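Local atomic coordinates of TETR family transcriptional repressor LFRR (Mycobacterium smegmatis, PDB entry 2V57), a protein that represses transcription of the lfrRA operon by binding directly to the promoter region of lfrR-lfrA. Residues L63-I75 / S95-Y107. Residues are numbered along the deposited sequence; the frame is centred on the assembly and turned at random.
Sequences LARHVHDLSNAAI and SQLDLGPIVLFVY. With SO4 (sulfate ion), chain G.
Gln96 and Ser71 hold each other through two hydrogen bonds. CB and CG of Gln96 meet nothing of 63-75; a bend at chi2 (-62°) brings the amide to helix 56-77. Its OE1 accepts a short bond from Ser71 OG, 2.6 Å. Its NE2 gives one hydrogen to Ser71 O at 3.1 Å, nearly straight (163°) and close to the amide plane. The other goes to Ser95 OG, 3.2 Å from NE2, which is also hydrogen-bonded to Val92 O. Three bonds thus fix the rotation of this buried amide. Ser71 O also accepts from Ile75 N, so the helix bond survives there. NE2 also lies close against Ile75 CG1, 3.1 Å away, with Ala74 CB beside it.

Leu99 spreads its two methyls: CD1 touches Ser71 CB and CD2 touches Leu70 CB, each at 3.8 Å. Further on the contact is all apolar. Val67 CG2 meets Ile102 CG2, while Val67 CG1 packs on Val103 CG2 and Val106 CG2. Leu63 and Ile102 meet tip to tip.

Segment 63-75 crosses helix 102-106 at -125°. In this TetR-family repressor helix 56-77 links the DNA-binding domain, whose Met24 touches Leu63 and Ile102, to the regulatory core, where helix 147-164 backs Gln96 and Val103.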
ATOM      1  N   LEU B  63       1.381 -10.878 -13.776  1.00 18.22           N
ATOM      2  CA  LEU B  63       2.324  -9.784 -13.556  1.00 14.82           C
ATOM      3  C   LEU B  63       2.767  -9.810 -12.096  1.00 14.92           C
ATOM      4  O   LEU B  63       3.954  -9.658 -11.784  1.00 15.94           O
ATOM      5  CB  LEU B  63       1.653  -8.440 -13.869  1.00 16.00           C
ATOM      6  CG  LEU B  63       2.410  -7.136 -13.570  1.00 21.21           C
ATOM      7  CD1 LEU B  63       3.587  -7.001 -14.483  1.00 21.15           C
ATOM      8  CD2 LEU B  63       1.493  -5.913 -13.718  1.00 29.64           C
ATOM      9  N   ALA B  64       1.799 -10.009 -11.204  1.00 17.66           N
ATOM     10  CA  ALA B  64       2.075 -10.042  -9.767  1.00 18.45           C
ATOM     11  C   ALA B  64       3.021 -11.198  -9.421  1.00 16.58           C
ATOM     12  O   ALA B  64       4.005 -11.013  -8.694  1.00 19.46           O
ATOM     13  CB  ALA B  64       0.755 -10.106  -8.956  1.00 14.69           C
ATOM     14  N   ARG B  65       2.737 -12.394  -9.930  1.00 15.33           N
ATOM     15  CA  ARG B  65       3.710 -13.477  -9.844  1.00 14.36           C
ATOM     16  C   ARG B  65       5.117 -13.043 -10.347  1.00 20.55           C
ATOM     17  O   ARG B  65       6.124 -13.213  -9.654  1.00 20.24           O
ATOM     18  CB  ARG B  65       3.215 -14.737 -10.588  1.00 14.03           C
ATOM     19  CG  ARG B  65       2.049 -15.487  -9.903  1.00 14.78           C
ATOM     20  CD  ARG B  65       1.861 -16.873 -10.538  1.00 15.98           C
ATOM     21  NE  ARG B  65       1.415 -16.828 -11.940  1.00 17.86           N
ATOM     22  CZ  ARG B  65       0.141 -16.649 -12.310  1.00 23.05           C
ATOM     23  NH1 ARG B  65      -0.196 -16.660 -13.591  1.00 20.44           N
ATOM     24  NH2 ARG B  65      -0.807 -16.468 -11.397  1.00 19.34           N
ATOM     25  N   HIS B  66       5.177 -12.464 -11.539  1.00 13.92           N
ATOM     26  CA  HIS B  66       6.452 -12.074 -12.138  1.00 15.20           C
ATOM     27  C   HIS B  66       7.223 -11.078 -11.264  1.00 20.64           C
ATOM     28  O   HIS B  66       8.426 -11.267 -11.029  1.00 20.98           O
ATOM     29  CB  HIS B  66       6.241 -11.517 -13.557  1.00 18.60           C
ATOM     30  CG  HIS B  66       7.515 -11.098 -14.245  1.00 24.36           C
ATOM     31  ND1 HIS B  66       8.519 -11.985 -14.570  1.00 26.26           N
ATOM     32  CD2 HIS B  66       7.930  -9.886 -14.684  1.00 24.95           C
ATOM     33  CE1 HIS B  66       9.503 -11.333 -15.169  1.00 32.12           C
ATOM     34  NE2 HIS B  66       9.169 -10.060 -15.249  1.00 27.39           N
ATOM     35  N   VAL B  67       6.535 -10.044 -10.767  1.00 20.35           N
ATOM     36  CA  VAL B  67       7.154  -9.084  -9.865  1.00 18.45           C
ATOM     37  C   VAL B  67       7.641  -9.700  -8.558  1.00 18.40           C
ATOM     38  O   VAL B  67       8.734  -9.369  -8.099  1.00 16.59           O
ATOM     39  CB  VAL B  67       6.241  -7.858  -9.582  1.00 19.23           C
ATOM     40  CG1 VAL B  67       6.900  -6.924  -8.572  1.00 21.24           C
ATOM     41  CG2 VAL B  67       5.956  -7.110 -10.892  1.00 17.92           C
ATOM     42  N   HIS B  68       6.836 -10.570  -7.941  1.00 15.68           N
ATOM     43  CA  HIS B  68       7.302 -11.300  -6.756  1.00 23.84           C
ATOM     44  C   HIS B  68       8.563 -12.117  -7.080  1.00 22.07           C
ATOM     45  O   HIS B  68       9.508 -12.162  -6.275  1.00 21.60           O
ATOM     46  CB  HIS B  68       6.210 -12.215  -6.196  1.00 19.64           C
ATOM     47  CG  HIS B  68       6.631 -12.980  -4.985  1.00 24.36           C
ATOM     48  ND1 HIS B  68       6.878 -12.373  -3.772  1.00 20.55           N
ATOM     49  CD2 HIS B  68       6.870 -14.300  -4.802  1.00 22.48           C
ATOM     50  CE1 HIS B  68       7.237 -13.288  -2.891  1.00 21.25           C
ATOM     51  NE2 HIS B  68       7.236 -14.467  -3.490  1.00 24.11           N
ATOM     52  N   ASP B  69       8.587 -12.739  -8.260  1.00 21.69           N
ATOM     53  CA  ASP B  69       9.786 -13.456  -8.736  1.00 23.82           C
ATOM     54  C   ASP B  69      11.009 -12.526  -8.817  1.00 23.91           C
ATOM     55  O   ASP B  69      12.120 -12.888  -8.401  1.00 21.09           O
ATOM     56  CB  ASP B  69       9.578 -14.031 -10.140  1.00 28.43           C
ATOM     57  CG  ASP B  69       8.632 -15.214 -10.181  1.00 30.50           C
ATOM     58  OD1 ASP B  69       8.376 -15.862  -9.135  1.00 27.91           O
ATOM     59  OD2 ASP B  69       8.156 -15.494 -11.303  1.00 31.69           O
ATOM     60  N   LEU B  70      10.809 -11.348  -9.401  1.00 20.18           N
ATOM     61  CA  LEU B  70      11.894 -10.375  -9.546  1.00 24.09           C
ATOM     62  C   LEU B  70      12.398  -9.930  -8.190  1.00 20.99           C
ATOM     63  O   LEU B  70      13.600  -9.731  -7.998  1.00 22.49           O
ATOM     64  CB  LEU B  70      11.426  -9.167 -10.328  1.00 21.61           C
ATOM     65  CG  LEU B  70      11.078  -9.425 -11.790  1.00 24.42           C
ATOM     66  CD1 LEU B  70      10.372  -8.205 -12.382  1.00 32.35           C
ATOM     67  CD2 LEU B  70      12.337  -9.756 -12.540  1.00 21.09           C
ATOM     68  N   SER B  71      11.469  -9.779  -7.254  1.00 20.34           N
ATOM     69  CA  SER B  71      11.797  -9.350  -5.900  1.00 22.64           C
ATOM     70  C   SER B  71      12.715 -10.366  -5.215  1.00 25.54           C
ATOM     71  O   SER B  71      13.727 -10.000  -4.590  1.00 23.66           O
ATOM     72  CB  SER B  71      10.518  -9.155  -5.096  1.00 21.09           C
ATOM     73  OG  SER B  71      10.817  -8.918  -3.742  1.00 21.99           O
ATOM     74  N   ASN B  72      12.362 -11.641  -5.346  1.00 22.07           N
ATOM     75  CA  ASN B  72      13.179 -12.736  -4.817  1.00 21.60           C
ATOM     76  C   ASN B  72      14.549 -12.816  -5.460  1.00 19.01           C
ATOM     77  O   ASN B  72      15.553 -13.034  -4.778  1.00 26.66           O
ATOM     78  CB  ASN B  72      12.448 -14.081  -4.982  1.00 20.81           C
ATOM     79  CG  ASN B  72      11.347 -14.265  -3.960  1.00 28.09           C
ATOM     80  OD1 ASN B  72      11.437 -13.760  -2.839  1.00 27.41           O
ATOM     81  ND2 ASN B  72      10.298 -14.991  -4.338  1.00 26.31           N
ATOM     82  N   ALA B  73      14.603 -12.658  -6.771  1.00 23.40           N
ATOM     83  CA  ALA B  73      15.885 -12.729  -7.460  1.00 25.75           C
ATOM     84  C   ALA B  73      16.756 -11.552  -7.032  1.00 26.40           C
ATOM     85  O   ALA B  73      17.973 -11.691  -6.880  1.00 26.05           O
ATOM     86  CB  ALA B  73      15.696 -12.737  -8.962  1.00 26.24           C
ATOM     87  N   ALA B  74      16.128 -10.396  -6.811  1.00 29.58           N
ATOM     88  CA  ALA B  74      16.879  -9.192  -6.466  1.00 29.39           C
ATOM     89  C   ALA B  74      17.497  -9.269  -5.070  1.00 30.38           C
ATOM     90  O   ALA B  74      18.629  -8.830  -4.857  1.00 32.38           O
ATOM     91  CB  ALA B  74      16.008  -7.962  -6.601  1.00 27.80           C
ATOM     92  N   ILE B  75      16.760  -9.824  -4.119  1.00 26.65           N
ATOM     93  CA  ILE B  75      17.284  -9.992  -2.766  1.00 26.92           C
ATOM     94  C   ILE B  75      18.494 -10.915  -2.791  1.00 31.71           C
ATOM     95  O   ILE B  75      19.492 -10.692  -2.099  1.00 32.31           O
ATOM     96  CB  ILE B  75      16.245 -10.610  -1.836  1.00 37.03           C
ATOM     97  CG1 ILE B  75      14.946  -9.807  -1.885  1.00 38.86           C
ATOM     98  CG2 ILE B  75      16.787 -10.676  -0.416  1.00 40.37           C
ATOM     99  CD1 ILE B  75      13.841 -10.394  -1.036  1.00 45.62           C
ATOM    100  N   SER B  95      18.010  -2.957  -4.092  1.00 22.84           N
ATOM    101  CA  SER B  95      17.544  -4.041  -4.944  1.00 26.01           C
ATOM    102  C   SER B  95      16.027  -4.003  -5.106  1.00 26.72           C
ATOM    103  O   SER B  95      15.522  -4.189  -6.210  1.00 27.18           O
ATOM    104  CB  SER B  95      18.010  -5.407  -4.407  1.00 26.22           C
ATOM    105  OG  SER B  95      17.182  -5.903  -3.349  1.00 32.43           O
ATOM    106  N   GLN B  96      15.307  -3.739  -4.015  1.00 22.99           N
ATOM    107  CA  GLN B  96      13.847  -3.633  -4.073  1.00 19.14           C
ATOM    108  C   GLN B  96      13.349  -2.296  -4.634  1.00 20.67           C
ATOM    109  O   GLN B  96      12.337  -2.257  -5.341  1.00 24.17           O
ATOM    110  CB  GLN B  96      13.221  -3.895  -2.692  1.00 20.83           C
ATOM    111  CG  GLN B  96      13.665  -5.221  -2.097  1.00 23.21           C
ATOM    112  CD  GLN B  96      13.246  -6.422  -2.939  1.00 23.70           C
ATOM    113  OE1 GLN B  96      12.059  -6.649  -3.168  1.00 24.12           O
ATOM    114  NE2 GLN B  96      14.224  -7.202  -3.391  1.00 22.45           N
ATOM    115  N   LEU B  97      14.031  -1.200  -4.315  1.00 17.04           N
ATOM    116  CA  LEU B  97      13.635   0.087  -4.875  1.00 21.85           C
ATOM    117  C   LEU B  97      13.693   0.026  -6.408  1.00 30.13           C
ATOM    118  O   LEU B  97      12.847   0.602  -7.103  1.00 25.56           O
ATOM    119  CB  LEU B  97      14.513   1.227  -4.350  1.00 17.27           C
ATOM    120  CG  LEU B  97      14.024   2.652  -4.605  1.00 22.59           C
ATOM    121  CD1 LEU B  97      12.688   2.953  -3.917  1.00 29.38           C
ATOM    122  CD2 LEU B  97      15.101   3.686  -4.197  1.00 28.15           C
ATOM    123  N   ASP B  98      14.675  -0.706  -6.926  1.00 24.39           N
ATOM    124  CA  ASP B  98      14.909  -0.742  -8.363  1.00 30.41           C
ATOM    125  C   ASP B  98      13.838  -1.544  -9.121  1.00 30.03           C
ATOM    126  O   ASP B  98      13.818  -1.551 -10.347  1.00 33.65           O
ATOM    127  CB  ASP B  98      16.317  -1.273  -8.669  1.00 31.55           C
ATOM    128  CG  ASP B  98      17.420  -0.281  -8.284  1.00 36.14           C
ATOM    129  OD1 ASP B  98      17.128   0.915  -8.066  1.00 34.34           O
ATOM    130  OD2 ASP B  98      18.589  -0.706  -8.198  1.00 39.03           O
ATOM    131  N   LEU B  99      12.944  -2.204  -8.397  1.00 27.03           N
ATOM    132  CA  LEU B  99      11.829  -2.896  -9.033  1.00 24.67           C
ATOM    133  C   LEU B  99      10.874  -1.866  -9.641  1.00 25.25           C
ATOM    134  O   LEU B  99      10.151  -2.169 -10.585  1.00 28.09           O
ATOM    135  CB  LEU B  99      11.066  -3.784  -8.030  1.00 24.40           C
ATOM    136  CG  LEU B  99      11.805  -4.946  -7.346  1.00 30.17           C
ATOM    137  CD1 LEU B  99      11.001  -5.526  -6.182  1.00 32.88           C
ATOM    138  CD2 LEU B  99      12.145  -6.033  -8.359  1.00 31.20           C
ATOM    139  N   GLY B 100      10.846  -0.658  -9.079  1.00 26.68           N
ATOM    140  CA  GLY B 100      10.017   0.404  -9.618  1.00 28.83           C
ATOM    141  C   GLY B 100       8.600   0.434  -9.064  1.00 30.45           C
ATOM    142  O   GLY B 100       8.203  -0.424  -8.275  1.00 24.03           O
ATOM    143  N   PRO B 101       7.827   1.444  -9.474  1.00 31.53           N
ATOM    144  CA  PRO B 101       6.491   1.688  -8.931  1.00 26.33           C
ATOM    145  C   PRO B 101       5.450   0.628  -9.284  1.00 26.33           C
ATOM    146  O   PRO B 101       4.346   0.735  -8.765  1.00 25.05           O
ATOM    147  CB  PRO B 101       6.112   3.046  -9.548  1.00 33.13           C
ATOM    148  CG  PRO B 101       6.956   3.134 -10.786  1.00 36.40           C
ATOM    149  CD  PRO B 101       8.258   2.532 -10.371  1.00 36.10           C
ATOM    150  N   ILE B 102       5.755  -0.362 -10.123  1.00 21.65           N
ATOM    151  CA  ILE B 102       4.759  -1.415 -10.372  1.00 22.18           C
ATOM    152  C   ILE B 102       4.459  -2.174  -9.074  1.00 17.15           C
ATOM    153  O   ILE B 102       3.383  -2.763  -8.891  1.00 22.84           O
ATOM    154  CB  ILE B 102       5.180  -2.393 -11.507  1.00 23.52           C
ATOM    155  CG1 ILE B 102       3.969  -3.212 -11.988  1.00 21.13           C
ATOM    156  CG2 ILE B 102       6.330  -3.299 -11.061  1.00 21.97           C
ATOM    157  CD1 ILE B 102       2.903  -2.351 -12.686  1.00 18.97           C
ATOM    158  N   VAL B 103       5.406  -2.144  -8.145  1.00 23.45           N
ATOM    159  CA  VAL B 103       5.187  -2.782  -6.846  1.00 23.74           C
ATOM    160  C   VAL B 103       3.970  -2.202  -6.108  1.00 25.70           C
ATOM    161  O   VAL B 103       3.288  -2.922  -5.389  1.00 29.78           O
ATOM    162  CB  VAL B 103       6.463  -2.748  -5.961  1.00 20.88           C
ATOM    163  CG1 VAL B 103       6.192  -3.371  -4.590  1.00 21.61           C
ATOM    164  CG2 VAL B 103       7.619  -3.451  -6.689  1.00 23.67           C
ATOM    165  N   LEU B 104       3.682  -0.916  -6.310  1.00 21.50           N
ATOM    166  CA  LEU B 104       2.489  -0.304  -5.731  1.00 31.04           C
ATOM    167  C   LEU B 104       1.232  -0.906  -6.329  1.00 28.95           C
ATOM    168  O   LEU B 104       0.177  -0.986  -5.682  1.00 27.36           O
ATOM    169  CB  LEU B 104       2.472   1.203  -5.997  1.00 27.41           C
ATOM    170  CG  LEU B 104       3.580   2.044  -5.359  1.00 27.05           C
ATOM    171  CD1 LEU B 104       3.660   3.391  -6.060  1.00 29.27           C
ATOM    172  CD2 LEU B 104       3.327   2.221  -3.863  1.00 22.08           C
ATOM    173  N   PHE B 105       1.331  -1.302  -7.589  1.00 23.99           N
ATOM    174  CA  PHE B 105       0.173  -1.880  -8.261  1.00 25.45           C
ATOM    175  C   PHE B 105      -0.064  -3.306  -7.753  1.00 26.85           C
ATOM    176  O   PHE B 105      -1.209  -3.683  -7.480  1.00 25.55           O
ATOM    177  CB  PHE B 105       0.356  -1.823  -9.790  1.00 23.86           C
ATOM    178  CG  PHE B 105      -0.853  -2.286 -10.594  1.00 23.42           C
ATOM    179  CD1 PHE B 105      -1.783  -1.380 -11.064  1.00 21.42           C
ATOM    180  CD2 PHE B 105      -1.011  -3.626 -10.928  1.00 27.64           C
ATOM    181  CE1 PHE B 105      -2.876  -1.795 -11.830  1.00 18.23           C
ATOM    182  CE2 PHE B 105      -2.103  -4.047 -11.690  1.00 29.33           C
ATOM    183  CZ  PHE B 105      -3.037  -3.124 -12.137  1.00 20.12           C
ATOM    184  N   VAL B 106       1.002  -4.095  -7.589  1.00 21.33           N
ATOM    185  CA  VAL B 106       0.811  -5.515  -7.277  1.00 22.69           C
ATOM    186  C   VAL B 106       0.839  -5.902  -5.791  1.00 25.24           C
ATOM    187  O   VAL B 106       0.410  -6.991  -5.433  1.00 23.87           O
ATOM    188  CB  VAL B 106       1.789  -6.436  -8.057  1.00 25.57           C
ATOM    189  CG1 VAL B 106       1.687  -6.158  -9.565  1.00 23.52           C
ATOM    190  CG2 VAL B 106       3.228  -6.267  -7.548  1.00 26.67           C
ATOM    191  N   TYR B 107       1.322  -5.013  -4.930  1.00 26.49           N
ATOM    192  CA  TYR B 107       1.502  -5.359  -3.515  1.00 22.69           C
ATOM    193  C   TYR B 107       0.269  -5.971  -2.836  1.00 20.15           C
ATOM    194  O   TYR B 107       0.362  -7.033  -2.229  1.00 21.00           O
ATOM    195  CB  TYR B 107       1.995  -4.148  -2.715  1.00 22.14           C
ATOM    196  CG  TYR B 107       2.288  -4.482  -1.266  1.00 30.52           C
ATOM    197  CD1 TYR B 107       3.439  -5.187  -0.908  1.00 29.75           C
ATOM    198  CD2 TYR B 107       1.419  -4.098  -0.261  1.00 31.41           C
ATOM    199  CE1 TYR B 107       3.701  -5.508   0.415  1.00 32.51           C
ATOM    200  CE2 TYR B 107       1.680  -4.404   1.068  1.00 36.03           C
ATOM    201  CZ  TYR B 107       2.822  -5.108   1.401  1.00 36.33           C
ATOM    202  OH  TYR B 107       3.078  -5.411   2.730  1.00 38.15           O
TER
HETATM  203  S   SO4 G1187       2.205 -16.781 -16.611  1.00 25.53           S
HETATM  204  O1  SO4 G1187       2.247 -16.623 -15.169  1.00 26.42           O
HETATM  205  O2  SO4 G1187       2.876 -15.686 -17.287  1.00 26.85           O
HETATM  206  O3  SO4 G1187       2.853 -18.037 -17.020  1.00 24.12           O
HETATM  207  O4  SO4 G1187       0.791 -16.802 -16.997  1.00 20.84           O